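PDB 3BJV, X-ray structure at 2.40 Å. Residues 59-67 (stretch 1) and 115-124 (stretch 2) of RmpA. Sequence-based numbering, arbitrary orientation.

Stretch 1, residues 59-67: ILMPGMAMP
Stretch 2, residues 115-124: AIPQIIALFE

A turn and short strand pack on a helix here through apolar side chains alone; no hydrogen bond crosses, and the two pieces together bury 361 Å². Residues 115-123 are helical, kinked at Pro 117, whose N has no hydrogen to give to the turn before. In the other stretch a type II turn runs from Met 61 to Met 64, closed by Met 64 N to Met 61 O at 3.3 Å, and overlaps the start of strand 63-65. Gly 63 takes phi/psi 89/-27, where a CB would jam against the carbonyl O of Pro 62.

The register sets CA atoms 8.5 to 8.7 Å apart: Leu 60 with Ile 120, Met 64 with Phe 123, Met 66 with Ile 119. Met 64 (-124/154), in the strand, and Met 66 (-113/75), just beyond it, point toward the helix, while Ala 65 (-132/143) between them points away.

Met 64 takes chi values 76°, 72° and 83°, all p. This curl brings its end over one face of the Phe 123 ring (m, chi2 -79°): Met 64 CE lies 3.9 Å from the centroid of the Phe 123 ring, 29° off the normal, and 3.4 Å from Phe 123 CE2. The same methyl, Met 64 CE, reaches Ile 119 CG2 at 3.9 Å, so one methyl touches two residues a helical turn apart.

Met 61 (p, t, chi3 -91°) is extended through chi2 and sets SD 3.9 Å from Phe 123 CB. Met 66 (chi1 33°, off-well; then t, m) passes SD 4.4 Å from Ile 119 CG2 and ends with CE 4.3 Å from Ile 116 CG1, looser contacts. Ile 116 and Ile 119 are both m, t. Ile 120 instead adopts p with chi2 -145°; although its CA-to-CB bond points sideways, its CG2 meets Leu 60 CD1 (Leu 60 m, t) at 3.6 Å.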

# COMPACT_ATOMS: atom_id res chain seq x y z
N ILE A 59 9.02 -5.45 0.72
CA ILE A 59 10.03 -4.69 1.41
C ILE A 59 9.76 -3.25 1.05
O ILE A 59 10.36 -2.73 0.11
CB ILE A 59 11.47 -5.19 1.03
CG1 ILE A 59 11.65 -6.67 1.47
CG2 ILE A 59 12.53 -4.32 1.68
CD1 ILE A 59 12.89 -7.34 1.06
N LEU A 60 8.87 -2.60 1.81
CA LEU A 60 8.39 -1.24 1.50
C LEU A 60 9.42 -0.14 1.51
O LEU A 60 9.36 0.78 0.68
CB LEU A 60 7.24 -0.81 2.40
CG LEU A 60 5.83 -1.21 1.95
CD1 LEU A 60 4.85 -0.26 2.61
CD2 LEU A 60 5.61 -1.33 0.40
N MET A 61 10.33 -0.21 2.46
CA MET A 61 11.41 0.73 2.59
C MET A 61 12.56 -0.06 3.17
O MET A 61 12.32 -1.11 3.75
CB MET A 61 11.01 1.92 3.48
CG MET A 61 10.44 1.62 4.89
SD MET A 61 10.08 3.16 5.88
CE MET A 61 11.63 3.43 6.79
N PRO A 62 13.81 0.44 3.03
CA PRO A 62 14.94 -0.39 3.51
C PRO A 62 14.91 -0.59 5.02
O PRO A 62 14.47 0.30 5.72
CB PRO A 62 16.18 0.38 3.03
CG PRO A 62 15.67 1.30 1.93
CD PRO A 62 14.30 1.71 2.45
N GLY A 63 15.38 -1.75 5.48
CA GLY A 63 15.26 -2.16 6.87
C GLY A 63 13.98 -2.94 7.23
O GLY A 63 13.98 -3.72 8.18
N MET A 64 12.88 -2.75 6.52
CA MET A 64 11.66 -3.45 6.93
C MET A 64 11.00 -4.35 5.82
O MET A 64 11.17 -4.11 4.62
CB MET A 64 10.66 -2.47 7.56
CG MET A 64 9.92 -1.56 6.57
SD MET A 64 8.64 -2.39 5.55
CE MET A 64 7.25 -2.39 6.68
N ALA A 65 10.28 -5.37 6.26
CA ALA A 65 9.47 -6.21 5.41
C ALA A 65 8.09 -6.36 6.04
O ALA A 65 7.98 -6.44 7.26
CB ALA A 65 10.13 -7.57 5.26
N MET A 66 7.04 -6.39 5.22
CA MET A 66 5.71 -6.83 5.66
C MET A 66 5.29 -8.14 4.98
O MET A 66 4.45 -8.13 4.10
CB MET A 66 4.65 -5.74 5.44
CG MET A 66 4.91 -4.92 4.26
SD MET A 66 3.55 -3.83 3.86
CE MET A 66 2.36 -5.06 3.20
N PRO A 67 5.87 -9.28 5.42
CA PRO A 67 5.61 -10.56 4.74
C PRO A 67 4.10 -10.92 4.77
O PRO A 67 3.44 -10.78 5.82
CB PRO A 67 6.39 -11.58 5.58
CG PRO A 67 7.22 -10.80 6.54
CD PRO A 67 6.68 -9.43 6.64
N ALA A 115 -4.80 -1.87 6.43
CA ALA A 115 -3.51 -2.39 6.91
C ALA A 115 -2.28 -1.55 6.56
O ALA A 115 -1.48 -1.22 7.47
CB ALA A 115 -3.30 -3.79 6.35
N ILE A 116 -2.11 -1.21 5.28
CA ILE A 116 -0.98 -0.43 4.76
C ILE A 116 -0.86 0.98 5.29
O ILE A 116 0.21 1.36 5.70
CB ILE A 116 -0.92 -0.45 3.18
CG1 ILE A 116 -0.22 -1.70 2.67
CG2 ILE A 116 -0.32 0.87 2.57
CD1 ILE A 116 -0.76 -2.05 1.33
N PRO A 117 -1.96 1.77 5.31
CA PRO A 117 -1.86 3.05 5.99
C PRO A 117 -1.33 2.97 7.46
O PRO A 117 -0.62 3.88 7.90
CB PRO A 117 -3.31 3.52 6.01
CG PRO A 117 -4.03 2.76 5.02
CD PRO A 117 -3.33 1.52 4.81
N GLN A 118 -1.67 1.93 8.22
CA GLN A 118 -1.26 1.85 9.62
C GLN A 118 0.19 1.47 9.72
O GLN A 118 0.90 1.92 10.62
CB GLN A 118 -2.08 0.82 10.37
CG GLN A 118 -3.47 1.31 10.78
CD GLN A 118 -4.25 0.22 11.46
OE1 GLN A 118 -4.97 -0.59 10.81
NE2 GLN A 118 -4.14 0.18 12.77
N ILE A 119 0.62 0.62 8.80
CA ILE A 119 2.00 0.18 8.74
C ILE A 119 2.91 1.36 8.35
O ILE A 119 3.96 1.56 8.99
CB ILE A 119 2.16 -1.03 7.81
CG1 ILE A 119 1.53 -2.25 8.52
CG2 ILE A 119 3.64 -1.25 7.40
CD1 ILE A 119 1.14 -3.42 7.58
N ILE A 120 2.48 2.15 7.36
CA ILE A 120 3.30 3.25 6.93
C ILE A 120 3.39 4.40 7.97
O ILE A 120 4.49 4.94 8.19
CB ILE A 120 3.14 3.68 5.39
CG1 ILE A 120 1.86 4.37 5.07
CG2 ILE A 120 3.32 2.47 4.40
CD1 ILE A 120 1.43 3.92 3.58
N ALA A 121 2.28 4.67 8.67
CA ALA A 121 2.29 5.57 9.85
C ALA A 121 3.37 5.21 10.90
O ALA A 121 4.11 6.07 11.35
CB ALA A 121 0.90 5.59 10.53
N LEU A 122 3.44 3.93 11.28
CA LEU A 122 4.46 3.44 12.23
C LEU A 122 5.89 3.73 11.75
O LEU A 122 6.69 4.36 12.47
CB LEU A 122 4.25 1.95 12.49
CG LEU A 122 5.20 1.25 13.45
CD1 LEU A 122 5.13 1.92 14.85
CD2 LEU A 122 4.82 -0.27 13.55
N PHE A 123 6.18 3.32 10.50
CA PHE A 123 7.49 3.42 9.93
C PHE A 123 7.89 4.82 9.51
O PHE A 123 9.06 5.07 9.31
CB PHE A 123 7.67 2.40 8.82
CG PHE A 123 7.82 1.01 9.34
CD1 PHE A 123 9.05 0.58 9.85
CD2 PHE A 123 6.73 0.13 9.35
CE1 PHE A 123 9.19 -0.71 10.36
CE2 PHE A 123 6.85 -1.16 9.86
CZ PHE A 123 8.09 -1.58 10.37
N GLU A 124 6.95 5.74 9.39
CA GLU A 124 7.33 7.14 9.15
C GLU A 124 7.62 8.00 10.40
O GLU A 124 7.83 9.21 10.27
CB GLU A 124 6.30 7.83 8.27
CG GLU A 124 6.30 7.23 6.85
CD GLU A 124 5.38 7.97 5.93
OE1 GLU A 124 4.57 8.83 6.40
OE2 GLU A 124 5.47 7.67 4.72